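Local coordinates for protein mannonate dehydratase (Streptococcus suis, PDB 3BDK) that probably catalyses the dehydration of D-mannonate to 2-dehydro-3-deoxy-D-gluconate, and holds a manganese ion in a xylose isomerase-like TIM barrel, at residues T50-V55 and Q59-E64; A204-A209 and N245-E250; A239-L244 and T273-K278. All coordinates share one frame; numbering follows the deposited sequence.

Contact 1. Residues T50-V55 and Q59-E64; sequences TAVYDV and QAWPLE
The first torsions of Trp61 and Val52 bring the two together: CG of the tryptophan turns anti to its own carbonyl carbon (chi1 -83°), which swings the indole across to 50-55, while Val52 sets CG2 beside its backbone N and CG1 anti to it. Val52 CB then lies 3.8 Å from the centroid of the six-membered ring of Trp61, almost on its normal, a CH-pi contact over one face. Val52 CG2 settles over the same face, 3.9 Å from Trp61 CE3. The backbone joins in, with Val52 N 3.4 Å from Trp61 CH2. A broad flat indole suits this place because one side chain can cover three residues of the loop: Ala51, small enough to fit at the ring edge, puts CB 3.7 Å from Trp61 CH2, and Val55 brings CG1 obliquely to within 3.6 Å of Trp61 NE1. The other Val55 methyl, CG2, rests 3.4 Å from the carbonyl O of Gln59. The contact is mostly van der Waals and CH-pi packing, and it closes a short beta-alpha connection in the TIM barrel. The side chain of Ala51 is about 8 Å from the bound D-mannose. Pro62 is the N-cap of helix 63-74, whose Asn65 and Ile66 touch Val52. The loop thus leads from strand 47-50 into helix 63-74, with Trp61 touching Ile83 of strand 79-84 and its O hydrogen-bonded to Asn112 of helix 99-114.

Contact 2. Residues A204-A209 and N245-E250; sequences AILPTA and NLYDSE
Tyr247 lies against Leu206 and Pro207 of helix 191-210. Its CB points toward 204-209, and with CG anti to the backbone N (chi1 -162°) the ring is carried on to the helix surface. Tyr247 CG comes first, 3.9 Å from Leu206 CB. One ring side follows the leucine branch: Tyr247 CD1 is 3.6 Å from Leu206 CD1, and Tyr247 CE1 is 3.4 Å from Leu206 CB. That CB stands over the middle of the ring, 13° off the normal, a close CH-pi contact in which leucine offers a methylene to the face and lays CG and CD1 along the rim. On the other side of the ring, Tyr247 CE2 begins to meet the proline, with Pro207 CD 4.0 Å away.

The setting is the TIM barrel. The tyrosine ties the loop before strand 252-257 to the end of helix 191-210, the helix that leads into the neighbouring strand 215-218. Asp248 is the centre of an inverse gamma turn, which bends the chain just after the tyrosine.

At the tip, Tyr247 OH lies 3.4 Å from Pro207 CD. Pro207 N is near too, but as a proline nitrogen it has no hydrogen to give; the pyrrolidine ring of proline suits this kinked part of the helix, where the nitrogens of Pro207 and Thr208 lack a bond to the preceding turn. The polar partner of the hydroxyl is Glu210, whose OE2 hydrogen-bonds Tyr247 OH while its OE1 hydrogen-bonds Ser249 OG. One carboxylate thus engages two hydroxyls of the loop, which would limit the rotation of the tyrosine ring, and Ser249 OG itself lies at the edge of that ring, in its plane.

Contact 3. Residues A239-L244 and T273-K278; sequences AVERFL and TEYALK
Tyr275 reaches across from helix 269-278 to Val240, Glu241 and Leu244 of helix 237-245, two neighbouring outer helices of the TIM barrel. They run nearly parallel, as helices that follow successive barrel strands do, at 19° with the short segment axes 11.1 Å apart. Across that spacing a long side chain can reach the other helix, as tyrosine does here: CG anti to the backbone N (chi1 170°) sends the ring out from its own helix toward the other.

The closest packing is at the outer, partly exposed end of the ring. Glu241 CG comes to 3.3 Å from Tyr275 OH and 3.5 Å from Tyr275 CZ, the two side chains crossing at about a right angle, with the carboxylate turned 29° from the ring plane. Here the glutamate works through its aliphatic stem; extended beyond CG, it carries the carboxylate past the phenol, and OE2 is hydrogen-bonded back to Gln237 of its own helix.

Deeper in, the fit is looser. Val240 CG1 meets the ring edge near its plane, 4.0 Å from Tyr275 CE2, and Leu244 CD2 approaches the same carbon obliquely at 4.1 Å. Valine and leucine suit this buried side, one turn apart on the helix, because their methyls border the ring without any polar demand. Ala276, whose CA is 8.0 Å from the CA of Val240, is small where the helices come nearest, and packs on Ile254 of strand 252-257.

Although its neighbours across the contact are hydrocarbon groups, the phenol has a polar partner: Tyr275 OH is hydrogen-bonded to NH2 of Arg279, just beyond the segment 273-278.

Contact 1 comes first along the chain and is complete before the others begin. Contacts 2 and 3 interlock, their segments following in the order 204-209, 239-244, 245-250, 273-278, and Leu244 of one runs directly into Asn245 of the other. Their centres are 15 Å apart, whereas the centre of contact 1 lies 22 Å from that of contact 2 and 30 Å from that of contact 3. All three belong to one parallel barrel: contact 1 closes the turn between strand 47-50 and its helix, near the sugar, while contact 2 joins helix 191-210 to the loop after helix 237-245, and contact 3 joins that helix to helix 269-278 on the same side of the chain's centre.

Contact 1. Residues T50-V55 and Q59-E64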
# COMPACT_ATOMS: atom_id res chain seq x y z
N THR A 50 16.67 13.04 0.39
CA THR A 50 16.83 14.11 1.36
C THR A 50 17.75 15.22 0.83
O THR A 50 18.27 15.14 -0.28
CB THR A 50 17.37 13.57 2.71
OG1 THR A 50 17.45 14.63 3.68
CG2 THR A 50 18.74 12.92 2.53
N ALA A 51 17.93 16.24 1.66
CA ALA A 51 18.78 17.36 1.33
C ALA A 51 19.40 17.88 2.62
O ALA A 51 19.05 17.42 3.72
CB ALA A 51 17.96 18.45 0.66
N VAL A 52 20.33 18.83 2.48
CA VAL A 52 21.01 19.49 3.59
C VAL A 52 20.19 20.72 4.03
O VAL A 52 19.67 21.45 3.20
CB VAL A 52 22.47 19.88 3.18
CG1 VAL A 52 23.13 20.76 4.21
CG2 VAL A 52 23.31 18.63 2.95
N TYR A 53 20.09 20.95 5.33
CA TYR A 53 19.18 21.99 5.82
C TYR A 53 19.78 23.14 6.64
O TYR A 53 19.06 24.03 7.09
CB TYR A 53 18.00 21.34 6.54
CG TYR A 53 16.99 20.77 5.56
CD1 TYR A 53 16.20 21.64 4.78
CD2 TYR A 53 16.84 19.40 5.38
CE1 TYR A 53 15.28 21.14 3.86
CE2 TYR A 53 15.92 18.88 4.44
CZ TYR A 53 15.15 19.77 3.70
OH TYR A 53 14.24 19.30 2.78
N ASP A 54 21.10 23.13 6.80
CA ASP A 54 21.81 24.11 7.63
C ASP A 54 22.73 25.07 6.85
O ASP A 54 23.59 25.75 7.44
CB ASP A 54 22.59 23.39 8.76
CG ASP A 54 23.40 22.18 8.26
OD1 ASP A 54 23.08 21.60 7.20
OD2 ASP A 54 24.37 21.80 8.94
N VAL A 55 22.55 25.12 5.53
CA VAL A 55 23.25 26.08 4.68
C VAL A 55 22.22 26.95 3.95
O VAL A 55 21.37 26.43 3.23
CB VAL A 55 24.26 25.40 3.70
CG1 VAL A 55 23.72 24.07 3.21
CG2 VAL A 55 24.62 26.31 2.54
N GLN A 59 24.60 29.65 -0.84
CA GLN A 59 25.95 29.25 -0.43
C GLN A 59 26.25 27.77 -0.65
O GLN A 59 25.33 26.96 -0.74
CB GLN A 59 26.20 29.66 1.02
CG GLN A 59 26.50 31.16 1.19
CD GLN A 59 25.84 31.78 2.43
OE1 GLN A 59 25.79 31.17 3.50
NE2 GLN A 59 25.33 33.00 2.28
N ALA A 60 27.53 27.44 -0.76
CA ALA A 60 27.99 26.12 -1.17
C ALA A 60 27.63 24.99 -0.20
O ALA A 60 27.52 25.22 1.00
CB ALA A 60 29.49 26.14 -1.40
N TRP A 61 27.46 23.79 -0.73
CA TRP A 61 27.14 22.61 0.08
C TRP A 61 28.41 21.80 0.39
O TRP A 61 28.97 21.17 -0.50
CB TRP A 61 26.11 21.73 -0.65
CG TRP A 61 24.66 22.17 -0.49
CD1 TRP A 61 24.19 23.45 -0.29
CD2 TRP A 61 23.50 21.33 -0.53
NE1 TRP A 61 22.82 23.44 -0.20
CE2 TRP A 61 22.37 22.16 -0.34
CE3 TRP A 61 23.31 19.95 -0.71
CZ2 TRP A 61 21.06 21.65 -0.31
CZ3 TRP A 61 22.01 19.44 -0.68
CH2 TRP A 61 20.90 20.29 -0.49
N PRO A 62 28.86 21.84 1.67
CA PRO A 62 30.09 21.16 2.09
C PRO A 62 29.91 19.65 2.15
O PRO A 62 28.84 19.17 2.53
CB PRO A 62 30.32 21.70 3.51
CG PRO A 62 29.35 22.82 3.70
CD PRO A 62 28.21 22.53 2.80
N LEU A 63 30.95 18.91 1.79
CA LEU A 63 30.93 17.44 1.89
C LEU A 63 30.60 16.96 3.32
O LEU A 63 29.82 16.02 3.49
CB LEU A 63 32.26 16.84 1.41
CG LEU A 63 32.22 15.67 0.43
CD1 LEU A 63 33.49 14.85 0.52
CD2 LEU A 63 31.01 14.78 0.61
N GLU A 64 31.18 17.62 4.32
CA GLU A 64 30.90 17.37 5.75
C GLU A 64 29.40 17.25 6.10
O GLU A 64 29.02 16.49 7.00
CB GLU A 64 31.55 18.48 6.62
CG GLU A 64 32.99 18.21 7.11
CD GLU A 64 33.85 17.41 6.12
OE1 GLU A 64 33.55 16.21 5.92
OE2 GLU A 64 34.82 17.98 5.56

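Contact 2. Residues A204-A209 and N245-E250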
# COMPACT_ATOMS: atom_id res chain seq x y z
N ALA A 204 25.64 26.43 -17.88
CA ALA A 204 26.62 26.65 -16.82
C ALA A 204 26.95 25.37 -16.02
O ALA A 204 28.13 25.02 -15.86
CB ALA A 204 26.16 27.76 -15.88
N ILE A 205 25.90 24.67 -15.56
CA ILE A 205 26.04 23.61 -14.56
C ILE A 205 26.16 22.18 -15.09
O ILE A 205 26.62 21.29 -14.36
CB ILE A 205 24.91 23.65 -13.47
CG1 ILE A 205 23.56 23.19 -14.04
CG2 ILE A 205 24.82 25.02 -12.82
CD1 ILE A 205 22.55 22.80 -12.99
N LEU A 206 25.77 21.95 -16.33
CA LEU A 206 25.73 20.59 -16.84
C LEU A 206 27.09 19.89 -16.96
O LEU A 206 27.26 18.81 -16.41
CB LEU A 206 24.88 20.50 -18.10
CG LEU A 206 23.43 20.04 -17.87
CD1 LEU A 206 23.28 18.51 -17.97
CD2 LEU A 206 22.84 20.55 -16.56
N PRO A 207 28.07 20.50 -17.65
CA PRO A 207 29.38 19.85 -17.69
C PRO A 207 29.90 19.58 -16.27
O PRO A 207 30.45 18.51 -16.02
CB PRO A 207 30.27 20.88 -18.39
CG PRO A 207 29.54 22.19 -18.23
CD PRO A 207 28.10 21.79 -18.37
N THR A 208 29.71 20.53 -15.35
CA THR A 208 30.01 20.35 -13.93
C THR A 208 29.37 19.09 -13.38
O THR A 208 29.95 18.41 -12.55
CB THR A 208 29.53 21.57 -13.09
OG1 THR A 208 29.95 22.81 -13.70
CG2 THR A 208 30.03 21.51 -11.64
N ALA A 209 28.17 18.77 -13.88
CA ALA A 209 27.37 17.63 -13.40
C ALA A 209 27.71 16.35 -14.12
O ALA A 209 27.68 15.28 -13.53
CB ALA A 209 25.88 17.92 -13.52
N ASN A 245 16.09 20.19 -24.75
CA ASN A 245 16.94 20.72 -25.81
C ASN A 245 17.93 21.82 -25.43
O ASN A 245 18.84 22.11 -26.20
CB ASN A 245 16.11 21.13 -27.03
CG ASN A 245 15.39 19.94 -27.65
OD1 ASN A 245 15.62 18.78 -27.29
ND2 ASN A 245 14.51 20.23 -28.60
N LEU A 246 17.78 22.39 -24.23
CA LEU A 246 18.76 23.36 -23.70
C LEU A 246 20.18 22.78 -23.57
O LEU A 246 21.16 23.52 -23.43
CB LEU A 246 18.32 23.88 -22.32
CG LEU A 246 16.99 24.62 -22.16
CD1 LEU A 246 16.62 24.75 -20.70
CD2 LEU A 246 17.06 26.00 -22.82
N TYR A 247 20.27 21.46 -23.62
CA TYR A 247 21.50 20.72 -23.39
C TYR A 247 21.16 19.25 -23.58
O TYR A 247 20.93 18.53 -22.60
CB TYR A 247 21.99 20.98 -21.97
CG TYR A 247 23.44 20.65 -21.73
CD1 TYR A 247 23.83 19.36 -21.38
CD2 TYR A 247 24.41 21.64 -21.81
CE1 TYR A 247 25.18 19.06 -21.14
CE2 TYR A 247 25.76 21.35 -21.58
CZ TYR A 247 26.13 20.06 -21.25
OH TYR A 247 27.45 19.79 -21.02
N ASP A 248 21.11 18.82 -24.84
CA ASP A 248 20.71 17.46 -25.21
C ASP A 248 21.69 16.42 -24.67
O ASP A 248 22.53 15.88 -25.41
CB ASP A 248 20.54 17.33 -26.72
CG ASP A 248 19.98 15.99 -27.12
OD1 ASP A 248 18.76 15.79 -26.99
OD2 ASP A 248 20.75 15.11 -27.54
N SER A 249 21.57 16.14 -23.38
CA SER A 249 22.45 15.22 -22.68
C SER A 249 21.64 14.46 -21.63
O SER A 249 20.86 15.05 -20.88
CB SER A 249 23.59 15.98 -22.01
OG SER A 249 24.26 15.18 -21.05
N GLU A 250 21.85 13.15 -21.58
CA GLU A 250 21.10 12.30 -20.66
C GLU A 250 21.20 12.75 -19.19
O GLU A 250 20.32 12.47 -18.41
CB GLU A 250 21.40 10.81 -20.94
CG GLU A 250 20.46 10.20 -22.06
CD GLU A 250 21.15 9.49 -23.29
OE1 GLU A 250 22.16 10.00 -23.84
OE2 GLU A 250 20.61 8.44 -23.75

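Contact 3. Residues A239-L244 and T273-K278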
# COMPACT_ATOMS: atom_id res chain seq x y z
N ALA A 239 7.20 22.44 -23.03
CA ALA A 239 8.24 22.86 -22.12
C ALA A 239 9.29 21.74 -22.05
O ALA A 239 10.48 21.99 -22.21
CB ALA A 239 7.66 23.18 -20.73
N VAL A 240 8.81 20.52 -21.82
CA VAL A 240 9.67 19.35 -21.79
C VAL A 240 10.64 19.28 -22.99
O VAL A 240 11.87 19.28 -22.81
CB VAL A 240 8.85 18.02 -21.64
CG1 VAL A 240 9.72 16.79 -21.90
CG2 VAL A 240 8.27 17.95 -20.26
N GLU A 241 10.09 19.24 -24.21
CA GLU A 241 10.93 19.17 -25.40
C GLU A 241 11.96 20.29 -25.35
O GLU A 241 13.17 20.04 -25.44
CB GLU A 241 10.09 19.21 -26.68
CG GLU A 241 9.24 17.99 -26.90
CD GLU A 241 8.58 17.97 -28.26
OE1 GLU A 241 9.29 18.26 -29.25
OE2 GLU A 241 7.36 17.65 -28.33
N ARG A 242 11.48 21.52 -25.15
CA ARG A 242 12.37 22.67 -25.06
C ARG A 242 13.45 22.51 -23.98
O ARG A 242 14.61 22.88 -24.20
CB ARG A 242 11.60 23.97 -24.83
CG ARG A 242 12.28 25.16 -25.48
CD ARG A 242 12.51 26.33 -24.52
NE ARG A 242 11.62 27.46 -24.77
CZ ARG A 242 12.03 28.70 -25.05
NH1 ARG A 242 13.33 28.98 -25.09
NH2 ARG A 242 11.14 29.66 -25.26
N PHE A 243 13.06 21.98 -22.82
CA PHE A 243 13.98 21.95 -21.68
C PHE A 243 15.08 20.94 -21.92
O PHE A 243 16.27 21.20 -21.67
CB PHE A 243 13.29 21.61 -20.37
CG PHE A 243 14.25 21.44 -19.23
CD1 PHE A 243 14.68 22.55 -18.50
CD2 PHE A 243 14.77 20.19 -18.91
CE1 PHE A 243 15.58 22.40 -17.46
CE2 PHE A 243 15.67 20.03 -17.89
CZ PHE A 243 16.08 21.14 -17.16
N LEU A 244 14.66 19.77 -22.39
CA LEU A 244 15.60 18.78 -22.81
C LEU A 244 16.60 19.47 -23.74
O LEU A 244 17.81 19.42 -23.49
CB LEU A 244 14.86 17.58 -23.43
CG LEU A 244 14.51 16.40 -22.46
CD1 LEU A 244 14.45 16.76 -20.96
CD2 LEU A 244 13.25 15.60 -22.86
N THR A 273 4.91 11.05 -20.12
CA THR A 273 5.75 10.02 -19.54
C THR A 273 6.43 9.23 -20.65
O THR A 273 7.66 9.20 -20.69
CB THR A 273 4.91 9.17 -18.57
OG1 THR A 273 4.57 10.00 -17.45
CG2 THR A 273 5.68 7.95 -18.08
N GLU A 274 5.67 8.66 -21.58
CA GLU A 274 6.27 7.91 -22.68
C GLU A 274 7.26 8.74 -23.52
O GLU A 274 8.45 8.37 -23.64
CB GLU A 274 5.22 7.26 -23.57
CG GLU A 274 5.79 6.38 -24.66
CD GLU A 274 4.82 5.31 -25.15
OE1 GLU A 274 3.59 5.57 -25.25
OE2 GLU A 274 5.32 4.19 -25.43
N TYR A 275 6.81 9.88 -24.06
CA TYR A 275 7.72 10.74 -24.81
C TYR A 275 9.11 10.82 -24.15
O TYR A 275 10.12 10.59 -24.81
CB TYR A 275 7.17 12.17 -25.02
CG TYR A 275 8.24 13.08 -25.58
CD1 TYR A 275 8.54 13.07 -26.95
CD2 TYR A 275 9.00 13.87 -24.73
CE1 TYR A 275 9.57 13.86 -27.46
CE2 TYR A 275 10.04 14.67 -25.23
CZ TYR A 275 10.32 14.66 -26.59
OH TYR A 275 11.35 15.46 -27.06
N ALA A 276 9.14 11.13 -22.85
CA ALA A 276 10.37 11.43 -22.14
C ALA A 276 11.21 10.20 -21.90
O ALA A 276 12.44 10.29 -21.79
CB ALA A 276 10.05 12.10 -20.83
N LEU A 277 10.53 9.06 -21.80
CA LEU A 277 11.21 7.77 -21.69
C LEU A 277 11.95 7.43 -22.98
O LEU A 277 13.11 7.06 -22.93
CB LEU A 277 10.24 6.64 -21.30
CG LEU A 277 9.65 6.57 -19.89
CD1 LEU A 277 8.54 5.55 -19.90
CD2 LEU A 277 10.67 6.26 -18.81
N LYS A 278 11.28 7.57 -24.13
CA LYS A 278 11.91 7.32 -25.44
C LYS A 278 13.16 8.16 -25.62
O LYS A 278 14.04 7.82 -26.40
CB LYS A 278 10.96 7.62 -26.59
CG LYS A 278 9.83 6.63 -26.75
CD LYS A 278 8.98 6.95 -27.98
CE LYS A 278 8.23 5.69 -28.45
NZ LYS A 278 7.28 5.87 -29.61